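Local coordinates for D-alanine--D-alanine ligase (Acinetobacter baumannii ACICU, PDB 5D8D), which catalyses the ATP-dependent joining of two D-alanines into D-alanyl-D-alanine, a building block for peptidoglycan in the bacterial cell wall, at residues Leu14-Leu25 / Glu43-Ser51; Val52-Ile63 / Gln76-Thr87. All coordinates share one frame; numbering follows the deposited sequence.

Contact 1: Leu14-Leu25 / Glu43-Ser51; sequences LGGKSAERAVSL and EAFDPQDRS
Arg21 and Asp46 form the salt bridge of this contact. The guanidinium meets the carboxylate end-on, NH1 and NH2 both converging on OD2 of Asp46, each at 3.0 Å, with the two planes only 15° apart. An extended chain carries the arginine there, its CG anti to the backbone N (chi1 169°). NH1 also donates to Gly16 O at 2.9 Å, on a lone pair in the carbonyl plane, so that, with the two bonds to Asp46, the rotation of the guanidinium is fixed. Gln48 lays its amide over one guanidinium face, OE1 above the centre at 3.6 Å from Arg21 CZ, while Leu25 CD2 lies toward the rim of the opposite face.

Asp46 has a second task in hydrogen bonding to the backbone. Its OD1 accepts from Gly16 N at 3.0 Å and from Gln48 N, the two arriving from opposite faces of the carboxylate plane; the latter bond makes an Asx turn. Glycine suits positions 15 and 16, where phi is positive. Leu14 N donates to Phe45 O at 3.1 Å, continuing the pairing of neighbouring strands.

The apolar share is small: Leu14 CD2 packs on Ala44 CB at 3.8 Å.

Lys17 makes a cation-pi contact with Trp81 of the second subunit. All this lies at the C-terminal ends of parallel strands 9-13 and 41-45, joined through helix 21-37 in a beta-alpha-beta unit.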
loop_
_atom_site.group_PDB
_atom_site.type_symbol
_atom_site.label_atom_id
_atom_site.label_comp_id
_atom_site.label_asym_id
_atom_site.label_seq_id
_atom_site.Cartn_x
_atom_site.Cartn_y
_atom_site.Cartn_z
ATOM N N LEU A 14 -6.641 -20.379 -0.016
ATOM C CA LEU A 14 -7.033 -20.633 1.385
ATOM C C LEU A 14 -5.865 -21.139 2.244
ATOM O O LEU A 14 -4.912 -21.711 1.739
ATOM C CB LEU A 14 -8.174 -21.658 1.429
ATOM C CG LEU A 14 -7.855 -23.178 1.417
ATOM C CD1 LEU A 14 -9.108 -24.024 1.544
ATOM C CD2 LEU A 14 -7.146 -23.595 0.162
ATOM N N GLY A 15 -5.964 -20.947 3.557
ATOM C CA GLY A 15 -4.905 -21.344 4.507
ATOM C C GLY A 15 -3.811 -20.302 4.600
ATOM O O GLY A 15 -3.967 -19.273 5.217
ATOM N N GLY A 16 -2.690 -20.578 3.959
ATOM C CA GLY A 16 -1.620 -19.621 3.834
ATOM C C GLY A 16 -0.714 -19.686 5.025
ATOM O O GLY A 16 -0.730 -20.657 5.763
ATOM N N LYS A 17 0.050 -18.612 5.208
ATOM C CA LYS A 17 1.167 -18.574 6.157
ATOM C C LYS A 17 0.926 -17.708 7.403
ATOM O O LYS A 17 1.812 -17.606 8.233
ATOM C CB LYS A 17 2.429 -18.086 5.435
ATOM C CG LYS A 17 2.418 -16.614 4.985
ATOM C CD LYS A 17 3.681 -16.310 4.208
ATOM C CE LYS A 17 3.568 -15.022 3.397
ATOM N NZ LYS A 17 4.756 -14.954 2.503
ATOM N N SER A 18 -0.247 -17.088 7.533
ATOM C CA SER A 18 -0.507 -16.167 8.628
ATOM C C SER A 18 -0.995 -16.814 9.957
ATOM O O SER A 18 -1.323 -17.994 10.040
ATOM C CB SER A 18 -1.493 -15.108 8.176
ATOM O OG SER A 18 -2.810 -15.573 8.189
ATOM N N ALA A 19 -1.036 -15.993 10.993
ATOM C CA ALA A 19 -1.661 -16.351 12.273
ATOM C C ALA A 19 -3.110 -16.841 12.106
ATOM O O ALA A 19 -3.560 -17.692 12.871
ATOM C CB ALA A 19 -1.632 -15.151 13.221
ATOM N N GLU A 20 -3.792 -16.323 11.082
ATOM C CA GLU A 20 -5.193 -16.621 10.790
ATOM C C GLU A 20 -5.375 -17.802 9.788
ATOM O O GLU A 20 -6.428 -17.972 9.215
ATOM C CB GLU A 20 -5.848 -15.359 10.239
ATOM C CG GLU A 20 -5.780 -14.140 11.180
ATOM C CD GLU A 20 -4.410 -13.430 11.258
ATOM O OE1 GLU A 20 -4.204 -12.605 12.192
ATOM O OE2 GLU A 20 -3.524 -13.696 10.400
ATOM N N ARG A 21 -4.349 -18.615 9.576
ATOM C CA ARG A 21 -4.461 -19.768 8.702
ATOM C C ARG A 21 -5.687 -20.640 8.976
ATOM O O ARG A 21 -6.408 -21.019 8.019
ATOM C CB ARG A 21 -3.186 -20.626 8.813
ATOM C CG ARG A 21 -3.256 -21.983 8.173
ATOM C CD ARG A 21 -1.920 -22.701 8.215
ATOM N NE ARG A 21 -2.098 -24.008 7.601
ATOM C CZ ARG A 21 -2.133 -24.246 6.287
ATOM N NH1 ARG A 21 -1.946 -23.275 5.379
ATOM N NH2 ARG A 21 -2.362 -25.478 5.878
ATOM N N ALA A 22 -5.924 -20.973 10.255
ATOM C CA ALA A 22 -7.048 -21.874 10.618
ATOM C C ALA A 22 -8.400 -21.289 10.207
ATOM O O ALA A 22 -9.214 -21.995 9.616
ATOM C CB ALA A 22 -7.049 -22.208 12.098
ATOM N N VAL A 23 -8.596 -19.993 10.455
ATOM C CA VAL A 23 -9.795 -19.306 10.029
ATOM C C VAL A 23 -9.892 -19.350 8.492
ATOM O O VAL A 23 -10.988 -19.576 7.931
ATOM C CB VAL A 23 -9.854 -17.843 10.577
ATOM C CG1 VAL A 23 -11.099 -17.151 10.093
ATOM C CG2 VAL A 23 -9.876 -17.835 12.106
ATOM N N SER A 24 -8.754 -19.181 7.825
ATOM C CA SER A 24 -8.700 -19.182 6.350
ATOM C C SER A 24 -9.089 -20.553 5.779
ATOM O O SER A 24 -9.904 -20.620 4.855
ATOM C CB SER A 24 -7.306 -18.780 5.863
ATOM O OG SER A 24 -7.243 -18.674 4.455
ATOM N N LEU A 25 -8.554 -21.638 6.354
ATOM C CA LEU A 25 -9.016 -23.009 5.994
ATOM C C LEU A 25 -10.541 -23.118 6.130
ATOM O O LEU A 25 -11.185 -23.675 5.257
ATOM C CB LEU A 25 -8.382 -24.088 6.862
ATOM C CG LEU A 25 -6.860 -24.136 6.793
ATOM C CD1 LEU A 25 -6.344 -25.047 7.874
ATOM C CD2 LEU A 25 -6.394 -24.577 5.423
ATOM N N GLU A 43 -11.192 -25.382 -7.093
ATOM C CA GLU A 43 -10.207 -26.255 -6.431
ATOM C C GLU A 43 -9.523 -25.465 -5.342
ATOM O O GLU A 43 -9.134 -24.321 -5.526
ATOM C CB GLU A 43 -9.159 -26.791 -7.416
ATOM C CG GLU A 43 -9.746 -27.420 -8.679
ATOM C CD GLU A 43 -8.703 -27.958 -9.683
ATOM O OE1 GLU A 43 -7.524 -27.540 -9.633
ATOM O OE2 GLU A 43 -9.071 -28.809 -10.543
ATOM N N ALA A 44 -9.384 -26.062 -4.187
ATOM C CA ALA A 44 -8.520 -25.490 -3.172
ATOM C C ALA A 44 -7.048 -25.266 -3.659
ATOM O O ALA A 44 -6.466 -26.078 -4.377
ATOM C CB ALA A 44 -8.548 -26.399 -1.945
ATOM N N PHE A 45 -6.460 -24.136 -3.278
ATOM C CA PHE A 45 -5.067 -23.843 -3.575
ATOM C C PHE A 45 -4.534 -23.234 -2.323
ATOM O O PHE A 45 -4.910 -22.107 -1.977
ATOM C CB PHE A 45 -4.979 -22.832 -4.717
ATOM C CG PHE A 45 -3.614 -22.697 -5.313
ATOM C CD1 PHE A 45 -2.545 -22.234 -4.571
ATOM C CD2 PHE A 45 -3.410 -22.986 -6.636
ATOM C CE1 PHE A 45 -1.297 -22.102 -5.122
ATOM C CE2 PHE A 45 -2.166 -22.855 -7.194
ATOM C CZ PHE A 45 -1.111 -22.403 -6.441
ATOM N N ASP A 46 -3.641 -23.959 -1.665
ATOM C CA ASP A 46 -3.057 -23.509 -0.434
ATOM C C ASP A 46 -1.641 -23.075 -0.705
ATOM O O ASP A 46 -0.763 -23.941 -0.831
ATOM C CB ASP A 46 -3.084 -24.609 0.641
ATOM C CG ASP A 46 -2.696 -24.079 2.003
ATOM O OD1 ASP A 46 -2.170 -22.930 2.096
ATOM O OD2 ASP A 46 -2.929 -24.788 2.994
ATOM N N PRO A 47 -1.385 -21.737 -0.737
ATOM C CA PRO A 47 -0.050 -21.275 -1.141
ATOM C C PRO A 47 1.060 -21.559 -0.159
ATOM O O PRO A 47 2.224 -21.362 -0.506
ATOM C CB PRO A 47 -0.237 -19.777 -1.358
ATOM C CG PRO A 47 -1.373 -19.425 -0.471
ATOM C CD PRO A 47 -2.290 -20.607 -0.472
ATOM N N GLN A 48 0.726 -22.003 1.045
ATOM C CA GLN A 48 1.728 -22.573 1.938
ATOM C C GLN A 48 2.318 -23.882 1.372
ATOM O O GLN A 48 3.494 -24.115 1.541
ATOM C CB GLN A 48 1.160 -22.831 3.342
ATOM C CG GLN A 48 2.224 -23.185 4.398
ATOM C CD GLN A 48 1.635 -23.751 5.696
ATOM O OE1 GLN A 48 1.345 -24.970 5.808
ATOM N NE2 GLN A 48 1.472 -22.871 6.697
ATOM N N ASP A 49 1.505 -24.728 0.742
ATOM C CA ASP A 49 1.941 -26.041 0.262
ATOM C C ASP A 49 2.288 -26.081 -1.227
ATOM O O ASP A 49 3.171 -26.832 -1.638
ATOM C CB ASP A 49 0.864 -27.114 0.526
ATOM C CG ASP A 49 0.440 -27.239 2.036
ATOM O OD1 ASP A 49 1.161 -26.828 2.994
ATOM O OD2 ASP A 49 -0.670 -27.776 2.239
ATOM N N ARG A 50 1.569 -25.302 -2.023
ATOM C CA ARG A 50 1.707 -25.257 -3.491
ATOM C C ARG A 50 2.323 -23.939 -3.872
ATOM O O ARG A 50 1.788 -22.883 -3.491
ATOM C CB ARG A 50 0.316 -25.281 -4.172
ATOM C CG ARG A 50 -0.049 -26.540 -4.917
ATOM C CD ARG A 50 -0.265 -26.370 -6.422
ATOM N NE ARG A 50 -1.685 -26.351 -6.745
ATOM C CZ ARG A 50 -2.205 -26.548 -7.955
ATOM N NH1 ARG A 50 -1.448 -26.758 -9.027
ATOM N NH2 ARG A 50 -3.526 -26.515 -8.102
ATOM N N SER A 51 3.393 -23.994 -4.672
ATOM C CA SER A 51 4.012 -22.799 -5.193
ATOM C C SER A 51 2.962 -21.923 -5.828
ATOM O O SER A 51 2.205 -22.404 -6.635
ATOM C CB SER A 51 5.043 -23.146 -6.234
ATOM O OG SER A 51 5.682 -21.978 -6.701
#

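Contact 2: Val52-Ile63 / Gln76-Thr87; sequences VTELVNYDRAFI and QGVLEWLNIPYT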
loop_
_atom_site.group_PDB
_atom_site.type_symbol
_atom_site.label_atom_id
_atom_site.label_comp_id
_atom_site.label_asym_id
_atom_site.label_seq_id
_atom_site.Cartn_x
_atom_site.Cartn_y
_atom_site.Cartn_z
ATOM N N VAL A 52 2.929 -20.639 -5.469
ATOM C CA VAL A 52 2.079 -19.652 -6.185
ATOM C C VAL A 52 2.279 -19.537 -7.706
ATOM O O VAL A 52 1.403 -19.070 -8.408
ATOM C CB VAL A 52 2.209 -18.242 -5.614
ATOM C CG1 VAL A 52 1.824 -18.245 -4.150
ATOM C CG2 VAL A 52 3.614 -17.685 -5.791
ATOM N N THR A 53 3.412 -19.975 -8.227
ATOM C CA THR A 53 3.595 -20.055 -9.697
ATOM C C THR A 53 2.626 -20.973 -10.397
ATOM O O THR A 53 2.334 -20.779 -11.558
ATOM C CB THR A 53 5.029 -20.466 -10.096
ATOM O OG1 THR A 53 5.360 -21.757 -9.547
ATOM C CG2 THR A 53 6.004 -19.388 -9.604
ATOM N N GLU A 54 2.101 -21.946 -9.663
ATOM C CA GLU A 54 1.108 -22.917 -10.184
ATOM C C GLU A 54 -0.323 -22.370 -10.364
ATOM O O GLU A 54 -1.204 -23.059 -10.889
ATOM C CB GLU A 54 1.125 -24.169 -9.310
ATOM C CG GLU A 54 2.513 -24.816 -9.261
ATOM C CD GLU A 54 2.574 -26.115 -8.465
ATOM O OE1 GLU A 54 1.620 -26.913 -8.560
ATOM O OE2 GLU A 54 3.585 -26.347 -7.765
ATOM N N LEU A 55 -0.521 -21.113 -9.976
ATOM C CA LEU A 55 -1.737 -20.371 -10.239
ATOM C C LEU A 55 -1.956 -20.130 -11.706
ATOM O O LEU A 55 -3.073 -19.822 -12.127
ATOM C CB LEU A 55 -1.726 -19.008 -9.497
ATOM C CG LEU A 55 -2.040 -19.067 -7.988
ATOM C CD1 LEU A 55 -1.682 -17.765 -7.288
ATOM C CD2 LEU A 55 -3.505 -19.374 -7.741
ATOM N N VAL A 56 -0.901 -20.272 -12.494
ATOM C CA VAL A 56 -1.012 -20.111 -13.945
ATOM C C VAL A 56 -1.963 -21.148 -14.573
ATOM O O VAL A 56 -2.567 -20.889 -15.607
ATOM C CB VAL A 56 0.405 -20.116 -14.579
ATOM C CG1 VAL A 56 0.938 -21.543 -14.750
ATOM C CG2 VAL A 56 0.411 -19.339 -15.883
ATOM N N ASN A 57 -2.156 -22.287 -13.897
ATOM C CA ASN A 57 -3.150 -23.310 -14.292
ATOM C C ASN A 57 -4.647 -22.929 -14.104
ATOM O O ASN A 57 -5.507 -23.772 -14.297
ATOM C CB ASN A 57 -2.867 -24.598 -13.516
ATOM C CG ASN A 57 -1.487 -25.174 -13.800
ATOM O OD1 ASN A 57 -1.168 -25.510 -14.932
ATOM N ND2 ASN A 57 -0.654 -25.263 -12.773
ATOM N N TYR A 58 -4.958 -21.676 -13.748
ATOM C CA TYR A 58 -6.317 -21.251 -13.450
ATOM C C TYR A 58 -6.718 -19.997 -14.218
ATOM O O TYR A 58 -5.898 -19.157 -14.549
ATOM C CB TYR A 58 -6.483 -21.016 -11.932
ATOM C CG TYR A 58 -6.290 -22.281 -11.149
ATOM C CD1 TYR A 58 -7.328 -23.188 -10.976
ATOM C CD2 TYR A 58 -5.054 -22.607 -10.650
ATOM C CE1 TYR A 58 -7.142 -24.378 -10.279
ATOM C CE2 TYR A 58 -4.841 -23.800 -9.974
ATOM C CZ TYR A 58 -5.882 -24.680 -9.790
ATOM O OH TYR A 58 -5.623 -25.824 -9.091
ATOM N N ASP A 59 -8.010 -19.894 -14.488
ATOM C CA ASP A 59 -8.576 -18.746 -15.152
ATOM C C ASP A 59 -8.846 -17.566 -14.233
ATOM O O ASP A 59 -8.964 -16.442 -14.726
ATOM C CB ASP A 59 -9.832 -19.162 -15.888
ATOM C CG ASP A 59 -9.528 -20.094 -17.035
ATOM O OD1 ASP A 59 -8.933 -19.611 -18.019
ATOM O OD2 ASP A 59 -9.843 -21.307 -16.953
ATOM N N ARG A 60 -8.912 -17.795 -12.915
ATOM C CA ARG A 60 -9.178 -16.729 -11.936
ATOM C C ARG A 60 -9.054 -17.266 -10.516
ATOM O O ARG A 60 -9.013 -18.474 -10.321
ATOM C CB ARG A 60 -10.586 -16.091 -12.131
ATOM C CG ARG A 60 -11.798 -16.938 -11.726
ATOM C CD ARG A 60 -12.923 -17.036 -12.753
ATOM N NE ARG A 60 -13.083 -15.783 -13.451
ATOM C CZ ARG A 60 -12.918 -15.563 -14.750
ATOM N NH1 ARG A 60 -12.673 -16.530 -15.615
ATOM N NH2 ARG A 60 -13.047 -14.324 -15.187
ATOM N N ALA A 61 -9.041 -16.356 -9.538
ATOM C CA ALA A 61 -8.868 -16.702 -8.163
ATOM C C ALA A 61 -9.907 -16.041 -7.259
ATOM O O ALA A 61 -10.223 -14.866 -7.420
ATOM C CB ALA A 61 -7.472 -16.309 -7.727
ATOM N N PHE A 62 -10.364 -16.804 -6.267
ATOM C CA PHE A 62 -11.254 -16.323 -5.188
ATOM C C PHE A 62 -10.374 -16.311 -3.953
ATOM O O PHE A 62 -9.949 -17.389 -3.523
ATOM C CB PHE A 62 -12.438 -17.303 -4.993
ATOM C CG PHE A 62 -13.541 -16.781 -4.128
ATOM C CD1 PHE A 62 -13.312 -16.372 -2.834
ATOM C CD2 PHE A 62 -14.842 -16.735 -4.603
ATOM C CE1 PHE A 62 -14.344 -15.877 -2.049
ATOM C CE2 PHE A 62 -15.874 -16.235 -3.820
ATOM C CZ PHE A 62 -15.624 -15.813 -2.544
ATOM N N ILE A 63 -10.092 -15.126 -3.394
ATOM C CA ILE A 63 -9.101 -14.995 -2.312
ATOM C C ILE A 63 -9.807 -14.971 -0.962
ATOM O O ILE A 63 -10.683 -14.152 -0.697
ATOM C CB ILE A 63 -8.252 -13.716 -2.415
ATOM C CG1 ILE A 63 -7.464 -13.671 -3.750
ATOM C CG2 ILE A 63 -7.290 -13.627 -1.229
ATOM C CD1 ILE A 63 -6.811 -12.347 -4.057
ATOM N N GLN A 76 -2.061 -10.572 -4.038
ATOM C CA GLN A 76 -2.611 -9.756 -5.149
ATOM C C GLN A 76 -1.469 -9.339 -6.104
ATOM O O GLN A 76 -1.641 -9.271 -7.313
ATOM C CB GLN A 76 -3.273 -8.502 -4.615
ATOM C CG GLN A 76 -4.548 -8.673 -3.774
ATOM C CD GLN A 76 -4.323 -9.286 -2.411
ATOM O OE1 GLN A 76 -3.213 -9.392 -1.950
ATOM N NE2 GLN A 76 -5.376 -9.715 -1.777
ATOM N N GLY A 77 -0.289 -9.079 -5.534
ATOM C CA GLY A 77 0.934 -8.853 -6.305
ATOM C C GLY A 77 1.206 -9.978 -7.283
ATOM O O GLY A 77 1.376 -9.735 -8.510
ATOM N N VAL A 78 1.207 -11.216 -6.770
ATOM C CA VAL A 78 1.487 -12.368 -7.663
ATOM C C VAL A 78 0.413 -12.525 -8.724
ATOM O O VAL A 78 0.709 -12.833 -9.885
ATOM C CB VAL A 78 1.888 -13.747 -6.995
ATOM C CG1 VAL A 78 2.384 -13.627 -5.552
ATOM C CG2 VAL A 78 0.837 -14.808 -7.152
ATOM N N LEU A 79 -0.818 -12.281 -8.339
ATOM C CA LEU A 79 -1.901 -12.453 -9.261
ATOM C C LEU A 79 -1.834 -11.419 -10.376
ATOM O O LEU A 79 -2.080 -11.765 -11.525
ATOM C CB LEU A 79 -3.244 -12.408 -8.537
ATOM C CG LEU A 79 -3.496 -13.617 -7.656
ATOM C CD1 LEU A 79 -4.614 -13.260 -6.738
ATOM C CD2 LEU A 79 -3.875 -14.862 -8.461
ATOM N N GLU A 80 -1.514 -10.170 -10.043
ATOM C CA GLU A 80 -1.276 -9.130 -11.062
ATOM C C GLU A 80 -0.132 -9.547 -12.013
ATOM O O GLU A 80 -0.309 -9.516 -13.231
ATOM C CB GLU A 80 -0.941 -7.785 -10.410
ATOM C CG GLU A 80 -2.073 -7.102 -9.639
ATOM C CD GLU A 80 -3.215 -6.650 -10.520
ATOM O OE1 GLU A 80 -3.038 -6.624 -11.755
ATOM O OE2 GLU A 80 -4.301 -6.339 -9.970
ATOM N N TRP A 81 0.997 -9.973 -11.439
ATOM C CA TRP A 81 2.176 -10.416 -12.180
ATOM C C TRP A 81 1.853 -11.526 -13.177
ATOM O O TRP A 81 2.228 -11.454 -14.337
ATOM C CB TRP A 81 3.251 -10.895 -11.193
ATOM C CG TRP A 81 4.551 -11.087 -11.810
ATOM C CD1 TRP A 81 5.119 -12.272 -12.142
ATOM C CD2 TRP A 81 5.474 -10.070 -12.220
ATOM N NE1 TRP A 81 6.346 -12.072 -12.716
ATOM C CE2 TRP A 81 6.582 -10.725 -12.796
ATOM C CE3 TRP A 81 5.460 -8.675 -12.184
ATOM C CZ2 TRP A 81 7.685 -10.023 -13.326
ATOM C CZ3 TRP A 81 6.533 -7.985 -12.721
ATOM C CH2 TRP A 81 7.637 -8.660 -13.271
ATOM N N LEU A 82 1.103 -12.534 -12.728
ATOM C CA LEU A 82 0.600 -13.628 -13.606
ATOM C C LEU A 82 -0.586 -13.245 -14.566
ATOM O O LEU A 82 -1.010 -14.031 -15.382
ATOM C CB LEU A 82 0.184 -14.778 -12.686
ATOM C CG LEU A 82 1.192 -15.825 -12.217
ATOM C CD1 LEU A 82 2.629 -15.643 -12.632
ATOM C CD2 LEU A 82 1.131 -15.962 -10.734
ATOM N N ASN A 83 -1.136 -12.044 -14.434
ATOM C CA ASN A 83 -2.306 -11.583 -15.193
ATOM C C ASN A 83 -3.552 -12.439 -15.011
ATOM O O ASN A 83 -4.279 -12.715 -15.971
ATOM C CB ASN A 83 -1.993 -11.339 -16.672
ATOM C CG ASN A 83 -0.717 -10.527 -16.876
ATOM O OD1 ASN A 83 0.285 -11.066 -17.356
ATOM N ND2 ASN A 83 -0.728 -9.246 -16.480
ATOM N N ILE A 84 -3.827 -12.799 -13.750
ATOM C CA ILE A 84 -4.992 -13.617 -13.403
ATOM C C ILE A 84 -5.941 -12.727 -12.627
ATOM O O ILE A 84 -5.558 -12.191 -11.589
ATOM C CB ILE A 84 -4.561 -14.812 -12.554
ATOM C CG1 ILE A 84 -3.624 -15.693 -13.371
ATOM C CG2 ILE A 84 -5.758 -15.618 -12.074
ATOM C CD1 ILE A 84 -2.950 -16.718 -12.539
ATOM N N PRO A 85 -7.186 -12.576 -13.110
ATOM C CA PRO A 85 -8.158 -11.773 -12.363
ATOM C C PRO A 85 -8.563 -12.442 -11.057
ATOM O O PRO A 85 -8.514 -13.682 -10.939
ATOM C CB PRO A 85 -9.346 -11.685 -13.305
ATOM C CG PRO A 85 -9.202 -12.844 -14.236
ATOM C CD PRO A 85 -7.795 -13.313 -14.217
ATOM N N TYR A 86 -8.960 -11.634 -10.087
ATOM C CA TYR A 86 -9.190 -12.136 -8.745
ATOM C C TYR A 86 -10.185 -11.258 -7.978
ATOM O O TYR A 86 -10.549 -10.195 -8.427
ATOM C CB TYR A 86 -7.849 -12.288 -8.001
ATOM C CG TYR A 86 -7.127 -10.999 -7.848
ATOM C CD1 TYR A 86 -7.416 -10.126 -6.779
ATOM C CD2 TYR A 86 -6.173 -10.612 -8.772
ATOM C CE1 TYR A 86 -6.774 -8.917 -6.637
ATOM C CE2 TYR A 86 -5.526 -9.375 -8.659
ATOM C CZ TYR A 86 -5.836 -8.544 -7.586
ATOM O OH TYR A 86 -5.196 -7.366 -7.476
ATOM N N THR A 87 -10.648 -11.748 -6.838
ATOM C CA THR A 87 -11.733 -11.115 -6.091
ATOM C C THR A 87 -11.176 -10.030 -5.172
ATOM O O THR A 87 -10.031 -10.075 -4.788
ATOM C CB THR A 87 -12.463 -12.166 -5.233
ATOM O OG1 THR A 87 -11.521 -12.902 -4.442
ATOM C CG2 THR A 87 -13.189 -13.137 -6.103
#
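Ile63 and Leu79 reach toward each other tip to tip, CD1 to CD1 at 3.6 Å, where strand 60-63 of the parallel, Rossmann-like sheet is covered by helix 74-81. Strand 60-63 and helix residues 76-81 run nearly antiparallel, at 171°, as the chain leaves the strand and returns along the helix. Leu55 crosses Leu79 and Val78 at about a right angle, its CD1 lying 3.8 Å from Leu79 CD2. Branched aliphatic residues suit this buried layer, and the small Ala61 lets Leu79 CD2 come close to the strand.

A Schellman motif at Asn83, with positive phi, ends the helix and turns the chain back toward the strand. Ile84 then points its CD1 at the short 3-10 segment 52-57 and lays CG2 against Arg60 CA. Pro85 CG sits over one face of the Arg60 guanidinium, whose NE bonds Thr303.

Residues 85-87 pair with the strand along the side away from strand 9-13: Ala61 N donates to Pro85 O at 3.1 Å, and Thr87 N returns a weak bond to Ala61 O. Ile63 CD1 also approaches Tyr86 obliquely, while the phenol OH of Tyr86 is bonded to Glu80 OE2.

Thr87 uses both branches. CG2 lies over the rim of one face of Phe62, and the hydroxyl, set between backbone N and carbonyl carbon (chi1 52°), accepts from Ile63 N at 2.8 Å in an almost straight bond of 175°.

How the contacts relate
The centres of contacts 1 and 2 lie 15 Å apart in the N-terminal domain, and the two come in series: contact 1 closes at Ser51, and contact 2 opens at Val52. Both reach the same parallel sheet, in the order 41-45, 9-13, 60-63, so that strand 9-13 lies between strands 41-45 and 60-63, to which the two contacts belong. They meet directly as well. Tyr58 OH is 2.6 Å from Glu43 OE1, a probable hydrogen bond, and the Phe45 ring packs against the backbone of 54-55. Both contacts touch the second subunit: Pro47 of contact 1 packs on its Trp81, and Val78 of contact 2 on its Gly77.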